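Local coordinates for ABC-type amino acid transport system, permease component (Caldanaerobacter subterraneus subsp. tengcongensis MB4, PDB 4YMU), which probably carries amino acids across the cell membrane as the membrane-spanning component of an ABC transporter, and holds bound arginine within its helical bundle, at residues I154-L157 against K158-A161; A193-Y196 against F197-L201; V30-G33 against V34-L38; T65-L68 against V69-L72. All coordinates share one frame; numbering follows the deposited sequence.

Contact 1: I154-L157 against K158-A161. With ARG (arginine), chain J; ARG (arginine), chain I.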
loop_
_atom_site.group_PDB
_atom_site.type_symbol
_atom_site.label_atom_id
_atom_site.label_comp_id
_atom_site.label_asym_id
_atom_site.label_seq_id
_atom_site.Cartn_x
_atom_site.Cartn_y
_atom_site.Cartn_z
ATOM N N ILE C 154 -4.978 -5.345 -22.403
ATOM C CA ILE C 154 -3.711 -4.939 -23.005
ATOM C C ILE C 154 -2.730 -6.107 -23.014
ATOM O O ILE C 154 -2.055 -6.350 -24.014
ATOM C CB ILE C 154 -3.086 -3.728 -22.270
ATOM C CG1 ILE C 154 -3.969 -2.485 -22.433
ATOM C CG2 ILE C 154 -1.670 -3.454 -22.767
ATOM C CD1 ILE C 154 -3.426 -1.256 -21.742
ATOM N N VAL C 155 -2.687 -6.847 -21.912
ATOM C CA VAL C 155 -1.795 -7.993 -21.787
ATOM C C VAL C 155 -2.192 -9.095 -22.782
ATOM O O VAL C 155 -1.332 -9.740 -23.401
ATOM C CB VAL C 155 -1.834 -8.560 -20.362
ATOM C CG1 VAL C 155 -1.089 -9.880 -20.287
ATOM C CG2 VAL C 155 -1.227 -7.570 -19.399
ATOM N N MET C 156 -3.498 -9.290 -22.939
ATOM C CA MET C 156 -4.020 -10.327 -23.801
ATOM C C MET C 156 -3.749 -10.074 -25.282
ATOM O O MET C 156 -3.735 -11.015 -26.057
ATOM C CB MET C 156 -5.515 -10.508 -23.554
ATOM C CG MET C 156 -5.826 -11.253 -22.277
ATOM S SD MET C 156 -5.262 -12.971 -22.330
ATOM C CE MET C 156 -6.690 -13.705 -23.119
ATOM N N LEU C 157 -3.554 -8.814 -25.669
ATOM C CA LEU C 157 -3.172 -8.476 -27.041
ATOM C C LEU C 157 -1.851 -9.147 -27.350
ATOM O O LEU C 157 -1.709 -9.846 -28.356
ATOM C CB LEU C 157 -3.027 -6.965 -27.224
ATOM C CG LEU C 157 -4.335 -6.189 -27.384
ATOM C CD1 LEU C 157 -4.056 -4.723 -27.663
ATOM C CD2 LEU C 157 -5.187 -6.790 -28.498
ATOM N N LYS C 158 -0.878 -8.927 -26.483
ATOM C CA LYS C 158 0.393 -9.594 -26.639
ATOM C C LYS C 158 0.178 -11.107 -26.581
ATOM O O LYS C 158 0.704 -11.851 -27.412
ATOM C CB LYS C 158 1.375 -9.130 -25.561
ATOM C CG LYS C 158 1.725 -7.658 -25.664
ATOM C CD LYS C 158 2.908 -7.285 -24.771
ATOM C CE LYS C 158 2.552 -7.404 -23.288
ATOM N NZ LYS C 158 3.768 -7.329 -22.413
ATOM N N GLU C 159 -0.639 -11.556 -25.637
ATOM C CA GLU C 159 -0.827 -12.987 -25.457
ATOM C C GLU C 159 -1.391 -13.706 -26.692
ATOM O O GLU C 159 -1.020 -14.845 -26.962
ATOM C CB GLU C 159 -1.679 -13.279 -24.222
ATOM C CG GLU C 159 -0.965 -12.998 -22.901
ATOM C CD GLU C 159 0.216 -13.923 -22.643
ATOM O OE1 GLU C 159 0.273 -15.009 -23.244
ATOM O OE2 GLU C 159 1.091 -13.580 -21.825
ATOM N N SER C 160 -2.274 -13.027 -27.425
ATOM C CA SER C 160 -3.022 -13.612 -28.524
ATOM C C SER C 160 -2.121 -13.944 -29.724
ATOM O O SER C 160 -2.479 -14.765 -30.559
ATOM C CB SER C 160 -4.129 -12.663 -28.962
ATOM O OG SER C 160 -3.567 -11.547 -29.627
ATOM N N ALA C 161 -0.941 -13.334 -29.793
ATOM C CA ALA C 161 0.019 -13.634 -30.855
ATOM C C ALA C 161 0.317 -15.131 -30.931
ATOM O O ALA C 161 0.874 -15.614 -31.916
ATOM C CB ALA C 161 1.308 -12.864 -30.651
HETATM N N ARG J . 3.657 -13.552 -22.703
HETATM C CA ARG J . 3.659 -12.101 -22.536
HETATM C C ARG J . 4.382 -11.412 -23.684
HETATM O O ARG J . 4.225 -10.198 -23.869
HETATM C CB ARG J . 4.315 -11.705 -21.205
HETATM C CG ARG J . 5.819 -11.924 -21.153
HETATM C CD ARG J . 6.335 -11.720 -19.754
HETATM N NE ARG J . 7.795 -11.702 -19.693
HETATM C CZ ARG J . 8.494 -11.713 -18.559
HETATM N NH1 ARG J . 7.860 -11.748 -17.394
HETATM N NH2 ARG J . 9.817 -11.688 -18.589
HETATM O OXT ARG J . 5.147 -12.040 -24.430
HETATM N N ARG I . 2.164 -16.102 -20.965
HETATM C CA ARG I . 1.936 -16.487 -19.571
HETATM C C ARG I . 1.349 -17.883 -19.452
HETATM O O ARG I . 1.244 -18.424 -18.344
HETATM C CB ARG I . 0.992 -15.510 -18.877
HETATM C CG ARG I . -0.440 -15.575 -19.338
HETATM C CD ARG I . -1.219 -14.414 -18.740
HETATM N NE ARG I . -2.654 -14.527 -18.967
HETATM C CZ ARG I . -3.525 -13.556 -18.729
HETATM N NH1 ARG I . -4.816 -13.750 -18.966
HETATM N NH2 ARG I . -3.102 -12.385 -18.264
HETATM O OXT ARG I . 0.946 -18.474 -20.454
#

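Contact 2: A193-Y196 against F197-L201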
loop_
_atom_site.group_PDB
_atom_site.type_symbol
_atom_site.label_atom_id
_atom_site.label_comp_id
_atom_site.label_asym_id
_atom_site.label_seq_id
_atom_site.Cartn_x
_atom_site.Cartn_y
_atom_site.Cartn_z
ATOM N N ALA C 193 6.179 -6.172 -34.775
ATOM C CA ALA C 193 6.560 -5.775 -33.429
ATOM C C ALA C 193 6.155 -4.322 -33.218
ATOM O O ALA C 193 5.433 -4.019 -32.279
ATOM C CB ALA C 193 8.053 -5.954 -33.210
ATOM N N ALA C 194 6.578 -3.448 -34.131
ATOM C CA ALA C 194 6.195 -2.040 -34.109
ATOM C C ALA C 194 4.679 -1.852 -33.983
ATOM O O ALA C 194 4.221 -1.041 -33.175
ATOM C CB ALA C 194 6.722 -1.319 -35.335
ATOM N N ILE C 195 3.897 -2.592 -34.762
ATOM C CA ILE C 195 2.445 -2.468 -34.643
ATOM C C ILE C 195 1.971 -2.864 -33.233
ATOM O O ILE C 195 1.108 -2.197 -32.650
ATOM C CB ILE C 195 1.682 -3.309 -35.696
ATOM C CG1 ILE C 195 2.017 -2.851 -37.113
ATOM C CG2 ILE C 195 0.188 -3.188 -35.509
ATOM C CD1 ILE C 195 1.171 -3.541 -38.180
ATOM N N TYR C 196 2.538 -3.942 -32.689
ATOM C CA TYR C 196 2.186 -4.392 -31.341
ATOM C C TYR C 196 2.512 -3.305 -30.329
ATOM O O TYR C 196 1.728 -3.039 -29.430
ATOM C CB TYR C 196 2.924 -5.688 -30.960
ATOM C CG TYR C 196 2.215 -6.965 -31.386
ATOM C CD1 TYR C 196 1.012 -7.338 -30.804
ATOM C CD2 TYR C 196 2.756 -7.796 -32.372
ATOM C CE1 TYR C 196 0.358 -8.502 -31.189
ATOM C CE2 TYR C 196 2.107 -8.970 -32.772
ATOM C CZ TYR C 196 0.907 -9.318 -32.182
ATOM O OH TYR C 196 0.255 -10.478 -32.571
ATOM N N PHE C 197 3.662 -2.671 -30.506
ATOM C CA PHE C 197 4.130 -1.636 -29.613
ATOM C C PHE C 197 3.185 -0.446 -29.628
ATOM O O PHE C 197 2.746 0.025 -28.574
ATOM C CB PHE C 197 5.523 -1.180 -30.003
ATOM C CG PHE C 197 6.103 -0.177 -29.054
ATOM C CD1 PHE C 197 6.542 -0.567 -27.796
ATOM C CD2 PHE C 197 6.179 1.164 -29.400
ATOM C CE1 PHE C 197 7.075 0.356 -26.912
ATOM C CE2 PHE C 197 6.708 2.093 -28.517
ATOM C CZ PHE C 197 7.157 1.688 -27.273
ATOM N N VAL C 198 2.887 0.044 -30.826
ATOM C CA VAL C 198 1.989 1.181 -30.970
ATOM C C VAL C 198 0.602 0.879 -30.387
ATOM O O VAL C 198 -0.016 1.741 -29.754
ATOM C CB VAL C 198 1.937 1.683 -32.429
ATOM C CG1 VAL C 198 0.620 2.360 -32.732
ATOM C CG2 VAL C 198 3.118 2.621 -32.686
ATOM N N MET C 199 0.132 -0.350 -30.569
ATOM C CA MET C 199 -1.136 -0.759 -29.967
ATOM C C MET C 199 -1.066 -0.700 -28.438
ATOM O O MET C 199 -1.986 -0.200 -27.767
ATOM C CB MET C 199 -1.504 -2.171 -30.402
ATOM C CG MET C 199 -2.813 -2.265 -31.144
ATOM S SD MET C 199 -3.210 -3.995 -31.418
ATOM C CE MET C 199 -1.580 -4.619 -31.855
ATOM N N THR C 200 0.027 -1.239 -27.901
ATOM C CA THR C 200 0.250 -1.278 -26.473
ATOM C C THR C 200 0.215 0.139 -25.896
ATOM O O THR C 200 -0.528 0.406 -24.956
ATOM C CB THR C 200 1.599 -1.950 -26.150
ATOM O OG1 THR C 200 1.435 -3.371 -26.148
ATOM C CG2 THR C 200 2.132 -1.489 -24.779
ATOM N N LEU C 201 0.995 1.041 -26.491
ATOM C CA LEU C 201 1.038 2.445 -26.093
ATOM C C LEU C 201 -0.337 3.092 -26.149
ATOM O O LEU C 201 -0.760 3.749 -25.193
ATOM C CB LEU C 201 1.984 3.239 -26.986
ATOM C CG LEU C 201 3.490 3.137 -26.760
ATOM C CD1 LEU C 201 4.161 4.219 -27.566
ATOM C CD2 LEU C 201 3.866 3.253 -25.294
#

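Contact 3: V30-G33 against V34-L38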
loop_
_atom_site.group_PDB
_atom_site.type_symbol
_atom_site.label_atom_id
_atom_site.label_comp_id
_atom_site.label_asym_id
_atom_site.label_seq_id
_atom_site.Cartn_x
_atom_site.Cartn_y
_atom_site.Cartn_z
ATOM N N VAL C 30 -11.372 -11.900 -24.296
ATOM C CA VAL C 30 -11.418 -11.124 -23.070
ATOM C C VAL C 30 -12.863 -10.886 -22.630
ATOM O O VAL C 30 -13.177 -11.045 -21.450
ATOM C CB VAL C 30 -10.656 -9.799 -23.210
ATOM C CG1 VAL C 30 -10.920 -8.914 -22.009
ATOM C CG2 VAL C 30 -9.158 -10.074 -23.347
ATOM N N THR C 31 -13.729 -10.504 -23.569
ATOM C CA THR C 31 -15.151 -10.332 -23.273
ATOM C C THR C 31 -15.751 -11.583 -22.643
ATOM O O THR C 31 -16.420 -11.512 -21.614
ATOM C CB THR C 31 -15.964 -9.987 -24.524
ATOM O OG1 THR C 31 -15.717 -8.630 -24.896
ATOM C CG2 THR C 31 -17.445 -10.142 -24.248
ATOM N N ILE C 32 -15.484 -12.728 -23.260
ATOM C CA ILE C 32 -15.987 -14.003 -22.775
ATOM C C ILE C 32 -15.282 -14.377 -21.480
ATOM O O ILE C 32 -15.905 -14.890 -20.553
ATOM C CB ILE C 32 -15.800 -15.121 -23.844
ATOM C CG1 ILE C 32 -16.826 -14.954 -24.975
ATOM C CG2 ILE C 32 -15.958 -16.494 -23.227
ATOM C CD1 ILE C 32 -16.570 -15.833 -26.168
ATOM N N GLY C 33 -13.983 -14.093 -21.418
ATOM C CA GLY C 33 -13.179 -14.384 -20.239
ATOM C C GLY C 33 -13.627 -13.626 -18.996
ATOM O O GLY C 33 -13.393 -14.065 -17.868
ATOM N N VAL C 34 -14.270 -12.482 -19.212
ATOM C CA VAL C 34 -14.794 -11.673 -18.124
ATOM C C VAL C 34 -16.074 -12.294 -17.579
ATOM O O VAL C 34 -16.195 -12.520 -16.373
ATOM C CB VAL C 34 -15.076 -10.230 -18.585
ATOM C CG1 VAL C 34 -16.042 -9.538 -17.636
ATOM C CG2 VAL C 34 -13.775 -9.451 -18.698
ATOM N N LEU C 35 -17.023 -12.575 -18.472
ATOM C CA LEU C 35 -18.293 -13.183 -18.080
ATOM C C LEU C 35 -18.042 -14.511 -17.398
ATOM O O LEU C 35 -18.621 -14.815 -16.357
ATOM C CB LEU C 35 -19.195 -13.404 -19.289
ATOM C CG LEU C 35 -20.202 -12.304 -19.620
ATOM C CD1 LEU C 35 -19.488 -10.984 -19.872
ATOM C CD2 LEU C 35 -21.049 -12.703 -20.807
ATOM N N MET C 36 -17.159 -15.301 -17.983
ATOM C CA MET C 36 -16.778 -16.550 -17.364
ATOM C C MET C 36 -16.111 -16.255 -16.027
ATOM O O MET C 36 -16.447 -16.868 -15.016
ATOM C CB MET C 36 -15.806 -17.303 -18.267
ATOM C CG MET C 36 -16.409 -17.769 -19.577
ATOM S SD MET C 36 -15.201 -18.717 -20.517
ATOM C CE MET C 36 -15.318 -20.274 -19.638
ATOM N N GLY C 37 -15.191 -15.292 -16.029
ATOM C CA GLY C 37 -14.416 -14.950 -14.843
ATOM C C GLY C 37 -15.279 -14.539 -13.662
ATOM O O GLY C 37 -15.048 -14.993 -12.537
ATOM N N LEU C 38 -16.278 -13.698 -13.934
ATOM C CA LEU C 38 -17.270 -13.276 -12.946
ATOM C C LEU C 38 -17.975 -14.478 -12.330
ATOM O O LEU C 38 -18.160 -14.569 -11.117
ATOM C CB LEU C 38 -18.314 -12.375 -13.615
ATOM C CG LEU C 38 -19.556 -12.012 -12.795
ATOM C CD1 LEU C 38 -19.185 -11.363 -11.463
ATOM C CD2 LEU C 38 -20.471 -11.100 -13.607
#

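Contact 4: T65-L68 against V69-L72. With ARG (arginine), chain I.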
loop_
_atom_site.group_PDB
_atom_site.type_symbol
_atom_site.label_atom_id
_atom_site.label_comp_id
_atom_site.label_asym_id
_atom_site.label_seq_id
_atom_site.Cartn_x
_atom_site.Cartn_y
_atom_site.Cartn_z
ATOM N N THR C 65 -0.338 -22.733 -15.153
ATOM C CA THR C 65 -0.056 -23.596 -16.298
ATOM C C THR C 65 -0.018 -22.777 -17.611
ATOM O O THR C 65 -0.800 -21.843 -17.787
ATOM C CB THR C 65 -1.115 -24.735 -16.317
ATOM O OG1 THR C 65 -0.493 -25.985 -16.610
ATOM C CG2 THR C 65 -2.264 -24.439 -17.258
ATOM N N PRO C 66 0.915 -23.096 -18.525
ATOM C CA PRO C 66 1.140 -22.224 -19.693
ATOM C C PRO C 66 -0.050 -22.100 -20.656
ATOM O O PRO C 66 -0.779 -23.083 -20.890
ATOM C CB PRO C 66 2.331 -22.885 -20.405
ATOM C CG PRO C 66 3.019 -23.680 -19.348
ATOM C CD PRO C 66 1.900 -24.191 -18.473
ATOM N N LEU C 67 -0.247 -20.891 -21.189
ATOM C CA LEU C 67 -1.301 -20.624 -22.171
ATOM C C LEU C 67 -1.116 -21.514 -23.413
ATOM O O LEU C 67 -2.092 -21.991 -23.977
ATOM C CB LEU C 67 -1.259 -19.156 -22.604
ATOM C CG LEU C 67 -2.512 -18.408 -23.084
ATOM C CD1 LEU C 67 -2.171 -17.470 -24.233
ATOM C CD2 LEU C 67 -3.694 -19.293 -23.424
ATOM N N LEU C 68 0.131 -21.696 -23.846
ATOM C CA LEU C 68 0.444 -22.506 -25.026
ATOM C C LEU C 68 -0.140 -23.895 -24.849
ATOM O O LEU C 68 -0.916 -24.375 -25.699
ATOM C CB LEU C 68 1.959 -22.628 -25.218
ATOM C CG LEU C 68 2.581 -22.663 -26.623
ATOM C CD1 LEU C 68 3.845 -23.506 -26.631
ATOM C CD2 LEU C 68 1.609 -23.119 -27.709
ATOM N N VAL C 69 0.214 -24.523 -23.728
ATOM C CA VAL C 69 -0.251 -25.868 -23.433
ATOM C C VAL C 69 -1.780 -25.976 -23.476
ATOM O O VAL C 69 -2.316 -26.954 -23.977
ATOM C CB VAL C 69 0.349 -26.402 -22.115
ATOM C CG1 VAL C 69 -0.309 -27.691 -21.678
ATOM C CG2 VAL C 69 1.857 -26.579 -22.258
ATOM N N GLN C 70 -2.475 -24.936 -23.039
ATOM C CA GLN C 70 -3.937 -24.924 -23.079
ATOM C C GLN C 70 -4.439 -24.837 -24.518
ATOM O O GLN C 70 -5.400 -25.530 -24.897
ATOM C CB GLN C 70 -4.489 -23.761 -22.249
ATOM C CG GLN C 70 -4.217 -23.888 -20.753
ATOM C CD GLN C 70 -4.296 -22.554 -19.983
ATOM O OE1 GLN C 70 -3.595 -22.358 -18.991
ATOM N NE2 GLN C 70 -5.147 -21.642 -20.444
ATOM N N LEU C 71 -3.796 -23.974 -25.307
ATOM C CA LEU C 71 -4.122 -23.815 -26.724
ATOM C C LEU C 71 -4.033 -25.161 -27.435
ATOM O O LEU C 71 -5.004 -25.628 -28.035
ATOM C CB LEU C 71 -3.146 -22.851 -27.400
ATOM C CG LEU C 71 -3.640 -21.874 -28.481
ATOM C CD1 LEU C 71 -2.710 -21.865 -29.686
ATOM C CD2 LEU C 71 -5.078 -22.111 -28.891
ATOM N N LEU C 72 -2.853 -25.771 -27.364
ATOM C CA LEU C 72 -2.593 -27.040 -28.029
ATOM C C LEU C 72 -3.503 -28.147 -27.494
ATOM O O LEU C 72 -4.020 -28.963 -28.268
ATOM C CB LEU C 72 -1.129 -27.434 -27.839
ATOM C CG LEU C 72 -0.124 -26.373 -28.276
ATOM C CD1 LEU C 72 1.279 -26.905 -28.149
ATOM C CD2 LEU C 72 -0.406 -25.902 -29.682
HETATM N N ARG I . 2.164 -16.102 -20.965
HETATM C CA ARG I . 1.936 -16.487 -19.571
HETATM C C ARG I . 1.349 -17.883 -19.452
HETATM O O ARG I . 1.244 -18.424 -18.344
HETATM C CB ARG I . 0.992 -15.510 -18.877
HETATM C CG ARG I . -0.440 -15.575 -19.338
HETATM C CD ARG I . -1.219 -14.414 -18.740
HETATM N NE ARG I . -2.654 -14.527 -18.967
HETATM C CZ ARG I . -3.525 -13.556 -18.729
HETATM N NH1 ARG I . -4.816 -13.750 -18.966
HETATM N NH2 ARG I . -3.102 -12.385 -18.264
HETATM O OXT ARG I . 0.946 -18.474 -20.454
#

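Contact 1: I154-L157 against K158-A161
Val155 and Glu159, one helical turn apart, lie side by side and point the same way, with Val155 CG1 4.1 Å from Glu159 CG. Beneath them the backbone bond from Glu159 N to Val155 O is regular at 3.0 Å. Ser160 closes the turn differently: its hydroxyl reaches back to the carbonyl oxygen of Leu157 (OG to O, 2.8 Å), with OG placed between the backbone N and carbonyl carbon (chi1 71°). The polar centre is the carboxylate of Glu159, which belongs to the arginine pocket. Its OE2 accepts hydrogen bonds from the amino nitrogens of both ligands, N of the chain J arginine at 2.7 Å and N of the chain I arginine at 2.9 Å, while OE1 adds a weak bond to the latter. A glutamine in its place would probably leave these two ammonium groups without their shared negative charge. Among the contacts that are not hydrogen bonds, Met156 SD lies 3.5 Å from NH1 of the chain I arginine. Lys158 NZ makes a weak bond to O of the chain J arginine, and also a hydrogen bond to the carbonyl oxygen of Arg63 in the second subunit. Around this turn of helix 129-160, Leu157 packs on Phe203 of helix 186-214, Met156 on Leu95 of helix 87-112, and Ser160 on Thr22 and Leu25 of helix 12-44.

Contact 2: A193-Y196 against F197-L201
The predicted transmembrane segment within helix 186-214 contains this turn, where Tyr196 and Met199 lie side by side and point the same way. The methyl end of the methionine does the touching: Met199 CE is 3.9 Å from Tyr196 CD1, approaching the ring obliquely. The same methyl is 4.3 Å from Ile195 CG2, so it sits within reach of two consecutive residues one turn back. Two torsions account for this. The first, chi1 -120°, lies away from the usual staggered positions, and the chain then runs straight before bending at the sulfur (chi3 -41°), which folds CE back towards the earlier turn.

Regular i to i+4 bonds carry the backbone past these side chains. Phe197 N meets Ala193 O at 2.8 Å, Val198 N meets Ala194 O at 2.9 Å, and Met199 N meets Ile195 O at 2.9 Å. Such an unbroken run fits a membrane-spanning helix of an ABC transporter permease, and Ala194 and Val198 lie on the surface of the protein. Met199 turns inwards instead, packing on Leu19 and Leu23 of helix 12-44, and Tyr196 is buried with its hydroxyl hydrogen-bonded to Thr172 OG1.

Phe197 diverges from that pair. Its CG stands anti to the backbone N (chi1 -176°), and its side chain packs on Glu60 of the second subunit. Thr200 OG1, beside the backbone of the same turn, forms a hydrogen bond with the carbonyl oxygen of Gly64 of the second subunit, while Thr200 N binds Tyr196 O at 2.9 Å.

Contact 3: V30-G33 against V34-L38
Met36 leans back over Ile32, one turn earlier in helix 12-44, and its side chain follows that residue from the carbonyl oxygen to the branch methyl. CB starts the contact over the carbonyl, 3.3 Å from Ile32 O. CG comes next, at 3.1 Å from the same oxygen, and also faces the branch methyl Ile32 CG2. The sulfur then makes the main apolar touch, Met36 SD to Ile32 CG2 at 3.6 Å. At the tip the bend at chi3 (78°) turns CE away from Ile32, so the sulfur and not the methyl makes the contact. What brings CG2 to the sulfur is the torsion of the isoleucine, which sets this branch anti to its own backbone N and leaves CG1 to lead elsewhere. The two side chains consequently run alongside each other, pointing the same way, above the backbone bond from Met36 N to Ile32 O (2.9 Å).

Val30 and Val34 make a looser pair on another side of the helix, CG1 of the first standing 4.4 Å from CG2 of the second. The glycines of a GxxxG spacing, Gly33 and Gly37, are buried; Gly37 N reaches Gly33 O at 2.8 Å, but from well above the carbonyl plane. Thr31 O accepts weak bonds from Val34 N and Leu35 N, and the Thr31 hydroxyl is hydrogen-bonded to Phe27 O.

This turn belongs to a predicted transmembrane helix. Thr31 and Leu35 are on the surface, while Ile32 packs on Ala96 and Met36 on Ser100 of helix 87-112.

Contact 4: T65-L68 against V69-L72
Leu67 N, one turn before Leu71 in helix 67-75, donates to OXT of the chain I arginine at 2.8 Å with an N-H...O angle of 162°. Pro66 occupies the N-cap position, so the ligand carboxylate meets the amide of the first helical residue, and the positive end of the helix would probably help to hold that charge. Both Pro66 and Leu67 belong to the arginine pocket.

Behind this end the helix settles over its first turns. The opening bond, Gln70 N to Pro66 O, is weak at 3.3 Å; the next, Leu71 N to Leu67 O, shortens to 2.9 Å. Pro66 CB touches Val69 CG2 loosely at 4.2 Å.

Gln70 reaches back over the N-terminal end of the helix. Its CG, anti to the carbonyl carbon (chi1 -66°), comes 3.5 Å from Pro66 O and 4.0 Å from Thr65 CG2. An alanine here would probably leave the Thr65 methyl and the Pro66 carbonyl without this cover, opening a gap beside the helix start.

Leu67 and Leu71 face helix 87-112, on Leu95 and Ala94 respectively, while Pro66 packs on Tyr196 and Val69 on Thr172 of the second subunit. Further along, the side chains of Leu68 and Leu72 cross obliquely: the methyl Leu68 CD2 presses on the branch carbon Leu72 CG at 3.7 Å.

In the fold
Along the chain the order is contact 3 (helix 12-44), contact 4 (helix 67-75), contact 1 (helix 129-160) and contact 2 (helix 186-214), all in the family's transmembrane component. Contact 1 lies nearest the chain's centre, about 7 Å from it, and touches each of the others: Leu157 CD1 meets Met199 SD of contact 2, Met156 CB meets Val30 CG2 of contact 3, and Glu159 OE1 meets Leu67 CD1 of contact 4. Those three do not touch one another, their centres being about 18 to 24 Å apart. Contacts 1 and 4 grip the same arginine from two helices, and contacts 1, 2 and 4 also reach the second subunit, so ligand site and dimer interface adjoin.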